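Local coordinates for VP5 (Halorubrum pleomorphic virus 6, PDB 6QGL), which probably mediates fusion of the viral membrane with that of its archaeal host, as an envelope protein anchored in the virion membrane, at residues 18-23 with 440-445; 121-126 with 181-186. All blocks are in the same frame, centred on the assembly; numbering follows the deposited sequence.

Interaction 1 (18-23 with 440-445)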
ATOM      1  N   GLY A  18      -4.002   1.977  -4.800  1.00 89.93           N
ATOM      2  CA  GLY A  18      -2.885   1.866  -5.730  1.00 89.59           C
ATOM      3  C   GLY A  18      -1.506   2.069  -5.155  1.00 89.62           C
ATOM      4  O   GLY A  18      -1.366   2.504  -4.010  1.00 87.36           O
ATOM      5  N   GLY A  19      -0.496   1.756  -5.970  1.00 85.47           N
ATOM      6  CA  GLY A  19       0.919   1.884  -5.633  1.00 83.42           C
ATOM      7  C   GLY A  19       1.332   1.116  -4.395  1.00 83.28           C
ATOM      8  O   GLY A  19       2.089   1.637  -3.570  1.00 81.34           O
ATOM      9  N   ILE A  20       0.816  -0.121  -4.259  1.00 78.49           N
ATOM     10  CA  ILE A  20       1.071  -1.007  -3.122  1.00 76.02           C
ATOM     11  C   ILE A  20       2.532  -1.440  -3.069  1.00 77.87           C
ATOM     12  O   ILE A  20       3.039  -1.998  -4.040  1.00 78.25           O
ATOM     13  CB  ILE A  20       0.085  -2.211  -3.100  1.00 79.66           C
ATOM     14  CG1 ILE A  20      -1.367  -1.739  -2.901  1.00 80.17           C
ATOM     15  CG2 ILE A  20       0.477  -3.252  -2.035  1.00 79.46           C
ATOM     16  CD1 ILE A  20      -2.347  -2.768  -3.137  1.00 88.02           C
ATOM     17  N   GLY A  21       3.177  -1.161  -1.937  1.00 72.09           N
ATOM     18  CA  GLY A  21       4.566  -1.521  -1.678  1.00 71.05           C
ATOM     19  C   GLY A  21       4.649  -2.473  -0.507  1.00 72.16           C
ATOM     20  O   GLY A  21       4.430  -2.069   0.634  1.00 70.26           O
ATOM     21  N   VAL A  22       4.923  -3.746  -0.789  1.00 68.50           N
ATOM     22  CA  VAL A  22       5.015  -4.797   0.230  1.00 66.68           C
ATOM     23  C   VAL A  22       6.492  -5.126   0.522  1.00 68.50           C
ATOM     24  O   VAL A  22       6.785  -5.951   1.387  1.00 67.14           O
ATOM     25  CB  VAL A  22       4.204  -6.048  -0.200  1.00 71.65           C
ATOM     26  CG1 VAL A  22       4.356  -7.171   0.802  1.00 70.81           C
ATOM     27  CG2 VAL A  22       2.731  -5.715  -0.391  1.00 71.83           C
ATOM     28  N   GLY A  23       7.402  -4.451  -0.174  1.00 64.97           N
ATOM     29  CA  GLY A  23       8.840  -4.654  -0.021  1.00 64.68           C
ATOM     30  C   GLY A  23       9.387  -4.461   1.380  1.00 66.06           C
ATOM     31  O   GLY A  23      10.446  -5.002   1.706  1.00 65.68           O
ATOM     32  N   THR A 440       0.526  -2.372  -8.958  1.00 82.77           N
ATOM     33  CA  THR A 440      -0.244  -3.353  -8.194  1.00 81.45           C
ATOM     34  C   THR A 440      -1.290  -2.616  -7.360  1.00 82.93           C
ATOM     35  O   THR A 440      -0.937  -1.820  -6.487  1.00 82.81           O
ATOM     36  CB  THR A 440       0.694  -4.253  -7.371  1.00 88.85           C
ATOM     37  OG1 THR A 440       1.654  -4.856  -8.244  1.00 88.24           O
ATOM     38  CG2 THR A 440      -0.054  -5.327  -6.571  1.00 86.63           C
ATOM     39  N   LEU A 441      -2.574  -2.872  -7.656  1.00 77.87           N
ATOM     40  CA  LEU A 441      -3.730  -2.272  -6.987  1.00 77.41           C
ATOM     41  C   LEU A 441      -4.443  -3.288  -6.092  1.00 79.80           C
ATOM     42  O   LEU A 441      -4.493  -4.463  -6.434  1.00 78.94           O
ATOM     43  CB  LEU A 441      -4.767  -1.756  -8.021  1.00 77.39           C
ATOM     44  CG  LEU A 441      -4.369  -0.711  -9.070  1.00 81.89           C
ATOM     45  CD1 LEU A 441      -5.440  -0.582 -10.117  1.00 82.11           C
ATOM     46  CD2 LEU A 441      -4.115   0.639  -8.455  1.00 84.71           C
ATOM     47  N   GLN A 442      -5.054  -2.824  -4.990  1.00 76.30           N
ATOM     48  CA  GLN A 442      -5.871  -3.668  -4.115  1.00 76.47           C
ATOM     49  C   GLN A 442      -7.317  -3.262  -4.369  1.00 81.19           C
ATOM     50  O   GLN A 442      -7.778  -2.269  -3.802  1.00 81.27           O
ATOM     51  CB  GLN A 442      -5.504  -3.511  -2.626  1.00 78.18           C
ATOM     52  CG  GLN A 442      -6.233  -4.500  -1.717  1.00 88.32           C
ATOM     53  CD  GLN A 442      -5.946  -4.295  -0.253  1.00104.36           C
ATOM     54  OE1 GLN A 442      -4.793  -4.247   0.184  1.00 99.04           O
ATOM     55  NE2 GLN A 442      -6.996  -4.206   0.545  1.00 96.56           N
ATOM     56  N   LEU A 443      -8.014  -4.004  -5.255  1.00 78.06           N
ATOM     57  CA  LEU A 443      -9.402  -3.745  -5.656  1.00 78.75           C
ATOM     58  C   LEU A 443     -10.337  -3.692  -4.460  1.00 84.82           C
ATOM     59  O   LEU A 443     -10.415  -4.659  -3.705  1.00 85.07           O
ATOM     60  CB  LEU A 443      -9.893  -4.750  -6.717  1.00 78.74           C
ATOM     61  CG  LEU A 443      -8.961  -5.036  -7.909  1.00 82.35           C
ATOM     62  CD1 LEU A 443      -9.487  -6.180  -8.738  1.00 83.08           C
ATOM     63  CD2 LEU A 443      -8.765  -3.810  -8.792  1.00 83.97           C
ATOM     64  N   LYS A 444     -10.979  -2.530  -4.249  1.00 82.67           N
ATOM     65  CA  LYS A 444     -11.893  -2.289  -3.125  1.00 84.52           C
ATOM     66  C   LYS A 444     -13.349  -2.187  -3.572  1.00 90.58           C
ATOM     67  O   LYS A 444     -14.252  -2.551  -2.814  1.00 91.97           O
ATOM     68  CB  LYS A 444     -11.487  -1.025  -2.348  1.00 87.34           C
ATOM     69  CG  LYS A 444     -10.129  -1.114  -1.651  1.00101.19           C
ATOM     70  CD  LYS A 444     -10.209  -1.781  -0.280  1.00113.32           C
ATOM     71  CE  LYS A 444      -8.987  -1.488   0.547  1.00125.30           C
ATOM     72  NZ  LYS A 444      -9.039  -2.165   1.869  1.00136.61           N
ATOM     73  N   GLY A 445     -13.555  -1.684  -4.785  1.00 87.04           N
ATOM     74  CA  GLY A 445     -14.873  -1.515  -5.379  1.00 88.29           C
ATOM     75  C   GLY A 445     -15.226  -2.612  -6.357  1.00 93.06           C
ATOM     76  O   GLY A 445     -14.335  -3.282  -6.892  1.00 91.06           O
TER

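Interaction 2 (121-126 with 181-186)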
ATOM      1  N   LYS A 121       9.712   3.377  11.142  1.00 48.99           N
ATOM      2  CA  LYS A 121      10.346   4.444  10.362  1.00 48.92           C
ATOM      3  C   LYS A 121       9.293   5.252   9.605  1.00 52.41           C
ATOM      4  O   LYS A 121       9.381   6.480   9.597  1.00 52.39           O
ATOM      5  CB  LYS A 121      11.399   3.885   9.391  1.00 51.62           C
ATOM      6  CG  LYS A 121      12.836   4.097   9.856  1.00 57.05           C
ATOM      7  CD  LYS A 121      13.840   3.177   9.162  1.00 64.97           C
ATOM      8  CE  LYS A 121      14.214   3.563   7.748  1.00 77.58           C
ATOM      9  NZ  LYS A 121      14.919   2.453   7.053  1.00 88.39           N
ATOM     10  N   SER A 122       8.283   4.572   9.004  1.00 48.70           N
ATOM     11  CA  SER A 122       7.206   5.234   8.259  1.00 48.60           C
ATOM     12  C   SER A 122       6.265   6.025   9.175  1.00 52.00           C
ATOM     13  O   SER A 122       5.760   7.068   8.752  1.00 52.13           O
ATOM     14  CB  SER A 122       6.445   4.251   7.372  1.00 52.96           C
ATOM     15  OG  SER A 122       5.482   3.499   8.088  1.00 63.54           O
ATOM     16  N   TRP A 123       6.061   5.554  10.430  1.00 47.55           N
ATOM     17  CA  TRP A 123       5.255   6.262  11.431  1.00 46.97           C
ATOM     18  C   TRP A 123       5.994   7.545  11.800  1.00 51.73           C
ATOM     19  O   TRP A 123       5.400   8.620  11.770  1.00 51.34           O
ATOM     20  CB  TRP A 123       5.015   5.400  12.690  1.00 45.34           C
ATOM     21  CG  TRP A 123       4.567   6.193  13.887  1.00 46.17           C
ATOM     22  CD1 TRP A 123       5.347   6.635  14.917  1.00 49.32           C
ATOM     23  CD2 TRP A 123       3.251   6.707  14.131  1.00 45.97           C
ATOM     24  NE1 TRP A 123       4.593   7.375  15.798  1.00 48.77           N
ATOM     25  CE2 TRP A 123       3.298   7.415  15.354  1.00 50.03           C
ATOM     26  CE3 TRP A 123       2.025   6.609  13.450  1.00 47.28           C
ATOM     27  CZ2 TRP A 123       2.172   8.040  15.901  1.00 49.53           C
ATOM     28  CZ3 TRP A 123       0.910   7.222  13.997  1.00 48.93           C
ATOM     29  CH2 TRP A 123       0.992   7.937  15.201  1.00 49.76           C
ATOM     30  N   ASN A 124       7.301   7.421  12.116  1.00 48.97           N
ATOM     31  CA  ASN A 124       8.183   8.529  12.474  1.00 49.36           C
ATOM     32  C   ASN A 124       8.175   9.621  11.424  1.00 54.39           C
ATOM     33  O   ASN A 124       8.080  10.792  11.788  1.00 54.68           O
ATOM     34  CB  ASN A 124       9.605   8.029  12.728  1.00 49.91           C
ATOM     35  CG  ASN A 124       9.773   7.312  14.054  1.00 63.23           C
ATOM     36  OD1 ASN A 124       8.850   7.203  14.877  1.00 52.93           O
ATOM     37  ND2 ASN A 124      10.971   6.817  14.295  1.00 55.07           N
ATOM     38  N   GLU A 125       8.215   9.246  10.128  1.00 51.34           N
ATOM     39  CA  GLU A 125       8.172  10.209   9.026  1.00 51.74           C
ATOM     40  C   GLU A 125       6.820  10.932   8.951  1.00 55.15           C
ATOM     41  O   GLU A 125       6.801  12.145   8.738  1.00 55.11           O
ATOM     42  CB  GLU A 125       8.532   9.543   7.687  1.00 53.71           C
ATOM     43  CG  GLU A 125       8.843  10.526   6.565  1.00 65.62           C
ATOM     44  CD  GLU A 125       9.861  11.612   6.867  1.00 85.86           C
ATOM     45  OE1 GLU A 125      10.967  11.280   7.354  1.00 83.16           O
ATOM     46  OE2 GLU A 125       9.549  12.798   6.614  1.00 76.94           O
ATOM     47  N   THR A 126       5.701  10.197   9.151  1.00 50.85           N
ATOM     48  CA  THR A 126       4.338  10.751   9.131  1.00 50.22           C
ATOM     49  C   THR A 126       4.221  11.846  10.200  1.00 54.30           C
ATOM     50  O   THR A 126       3.763  12.958   9.928  1.00 54.23           O
ATOM     51  CB  THR A 126       3.301   9.622   9.379  1.00 54.87           C
ATOM     52  OG1 THR A 126       3.504   8.558   8.446  1.00 53.28           O
ATOM     53  CG2 THR A 126       1.860  10.114   9.304  1.00 52.72           C
ATOM     54  N   PHE A 181      15.863   1.156  19.029  1.00 57.29           N
ATOM     55  CA  PHE A 181      15.304   2.017  17.990  1.00 56.09           C
ATOM     56  C   PHE A 181      14.486   3.125  18.637  1.00 60.38           C
ATOM     57  O   PHE A 181      13.724   2.867  19.574  1.00 59.67           O
ATOM     58  CB  PHE A 181      14.448   1.219  16.988  1.00 56.32           C
ATOM     59  CG  PHE A 181      13.900   2.038  15.840  1.00 56.88           C
ATOM     60  CD1 PHE A 181      14.686   2.322  14.730  1.00 60.45           C
ATOM     61  CD2 PHE A 181      12.599   2.525  15.869  1.00 57.77           C
ATOM     62  CE1 PHE A 181      14.186   3.096  13.679  1.00 60.93           C
ATOM     63  CE2 PHE A 181      12.107   3.309  14.824  1.00 60.16           C
ATOM     64  CZ  PHE A 181      12.897   3.577  13.729  1.00 58.88           C
ATOM     65  N   THR A 182      14.641   4.356  18.135  1.00 57.79           N
ATOM     66  CA  THR A 182      13.896   5.500  18.643  1.00 57.45           C
ATOM     67  C   THR A 182      12.583   5.652  17.878  1.00 60.19           C
ATOM     68  O   THR A 182      12.576   6.085  16.720  1.00 59.92           O
ATOM     69  CB  THR A 182      14.759   6.776  18.674  1.00 65.98           C
ATOM     70  OG1 THR A 182      15.913   6.551  19.482  1.00 67.48           O
ATOM     71  CG2 THR A 182      14.002   7.976  19.215  1.00 64.01           C
ATOM     72  N   LEU A 183      11.478   5.272  18.533  1.00 55.51           N
ATOM     73  CA  LEU A 183      10.121   5.422  18.020  1.00 53.88           C
ATOM     74  C   LEU A 183       9.623   6.768  18.541  1.00 57.97           C
ATOM     75  O   LEU A 183       9.844   7.095  19.711  1.00 58.59           O
ATOM     76  CB  LEU A 183       9.221   4.270  18.515  1.00 53.19           C
ATOM     77  CG  LEU A 183       7.706   4.364  18.252  1.00 56.74           C
ATOM     78  CD1 LEU A 183       7.369   4.089  16.794  1.00 56.07           C
ATOM     79  CD2 LEU A 183       6.944   3.417  19.144  1.00 58.58           C
ATOM     80  N   LEU A 184       8.995   7.566  17.672  1.00 53.79           N
ATOM     81  CA  LEU A 184       8.491   8.869  18.091  1.00 53.54           C
ATOM     82  C   LEU A 184       7.064   8.746  18.588  1.00 57.03           C
ATOM     83  O   LEU A 184       6.193   8.266  17.863  1.00 56.38           O
ATOM     84  CB  LEU A 184       8.606   9.924  16.973  1.00 53.28           C
ATOM     85  CG  LEU A 184      10.011  10.236  16.436  1.00 58.38           C
ATOM     86  CD1 LEU A 184       9.937  11.138  15.231  1.00 58.34           C
ATOM     87  CD2 LEU A 184      10.905  10.859  17.501  1.00 61.47           C
ATOM     88  N   THR A 185       6.839   9.125  19.848  1.00 53.53           N
ATOM     89  CA  THR A 185       5.516   9.130  20.449  1.00 52.93           C
ATOM     90  C   THR A 185       4.948  10.515  20.211  1.00 56.37           C
ATOM     91  O   THR A 185       5.552  11.517  20.610  1.00 56.59           O
ATOM     92  CB  THR A 185       5.571   8.705  21.919  1.00 59.34           C
ATOM     93  OG1 THR A 185       5.973   7.341  21.961  1.00 57.83           O
ATOM     94  CG2 THR A 185       4.227   8.852  22.626  1.00 57.56           C
ATOM     95  N   PHE A 186       3.811  10.570  19.516  1.00 52.14           N
ATOM     96  CA  PHE A 186       3.160  11.826  19.194  1.00 51.82           C
ATOM     97  C   PHE A 186       2.285  12.323  20.335  1.00 56.52           C
ATOM     98  O   PHE A 186       1.276  11.695  20.654  1.00 56.84           O
ATOM     99  CB  PHE A 186       2.353  11.708  17.887  1.00 52.79           C
ATOM    100  CG  PHE A 186       1.644  12.988  17.526  1.00 54.26           C
ATOM    101  CD1 PHE A 186       2.324  14.028  16.901  1.00 57.00           C
ATOM    102  CD2 PHE A 186       0.305  13.173  17.844  1.00 56.74           C
ATOM    103  CE1 PHE A 186       1.675  15.226  16.599  1.00 57.98           C
ATOM    104  CE2 PHE A 186      -0.335  14.374  17.555  1.00 59.71           C
ATOM    105  CZ  PHE A 186       0.350  15.391  16.927  1.00 57.39           C
TER

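Interaction 1 (18-23 with 440-445)
The outer edge of a six-stranded antiparallel sheet, formed by strand 438-443, is flanked here by an irregular run, residues 18-23, that leads toward helix 43-66. Although this run falls within a predicted transmembrane helix, it forms no regular helix here. I20 buries the most surface and T440 the next most. The I20 backbone N donates to T440 O, a weak bond of 3.3 Å but a fairly straight one, with an N-H...O angle of 164°. Q442 shares a further backbone bond with V17, so the run follows the strand in the antiparallel sense, while L441 is backbone-bonded to F349 of the inner neighbour.

The I20 side chain runs along the strand from T440 toward Q442. CG1 sits beside the backbone N (chi1 -64°), and CB and CG1 each lie 3.6 Å from T440 O. Beyond it the chain is extended (chi2 168°), which carries CD1 over the next peptide to within 3.3 Å of Q442 N. The I20 and Q442 side chains cross at about a right angle, and both touch Y348. T440 meets the run through its carbonyl, whereas its side chain packs on T350 and on A290 and L294 of helix 289-296. G19, at positive phi, turns the backbone between G18 and I20; on the other side of the run, G19 O bonds weakly to S63 OG and G21 shares a backbone bond with S63. L441 starts away from the run, but its tip bends back, bringing CD2 to 3.2 Å from the CA of G18.

Interaction 2 (121-126 with 181-186)
S122 O is gripped twice inside helix 97-140, by T126 N and, in its carbonyl plane, by T126 OG1 at 2.7 Å. That hydroxyl is also bonded to N61 of helix 43-66, so this flank of the helix is tied to its helical neighbour. Toward the strand the polar work falls to N124 and W123. The N124 amide straddles L183, bonding to the residues before and after it: OD1 accepts from L184 N at 2.8 Å, the donor standing above the amide carbonyl plane, and ND2 donates to T182 O at 3.0 Å. With CG beside the backbone N (chi1 -75°), the amide reaches the strand with both O and N, much as a parallel-strand residue would.

Strand 180-189 belongs to a four-stranded antiparallel sheet. F181, L183 and T185 are backbone-bonded to strand 166-174, and F186 to Y204 on the other side; T182 and L184 find their partners in the helix. The axes of 121-126 and 181-186 approach to 7.8 Å at 42°. W123, with CG anti to the backbone N, lays its indole so that NE1 meets L184 O at 2.8 Å, in the ring plane and nearly along the C=O axis. L184 is thus held at both its N and its O.

Further packing flanks these bonds. W123 CD1 rests 3.8 Å from L183 CD1, and W232 packs edge-to-face with the indole. At the other end, K121 CG approaches the edge of the F181 ring, 3.9 Å from CZ, while the amide of N124 reaches that ring tip to tip, their planes 4° apart.

Overall arrangement
Interaction 1 lies near the middle of the chain, its centre about 5 Å from the chain's centre, and is largely buried; interaction 2, about 18 Å out, is only partly buried. Their centres are about 23 Å apart, and interaction 2 is nested within the loop closed by interaction 1. The two use different sheets, but helix 43-66 neighbours both, through S63 for interaction 1 and through N61, R57 and M65 for interaction 2. In each, a strand meets a partner that is not a regular strand. At 18-23 with 440-445 the polar link is one weak backbone bond amid aliphatic contact; at 121-126 with 181-186 three side-chain-to-backbone bonds join helix and strand.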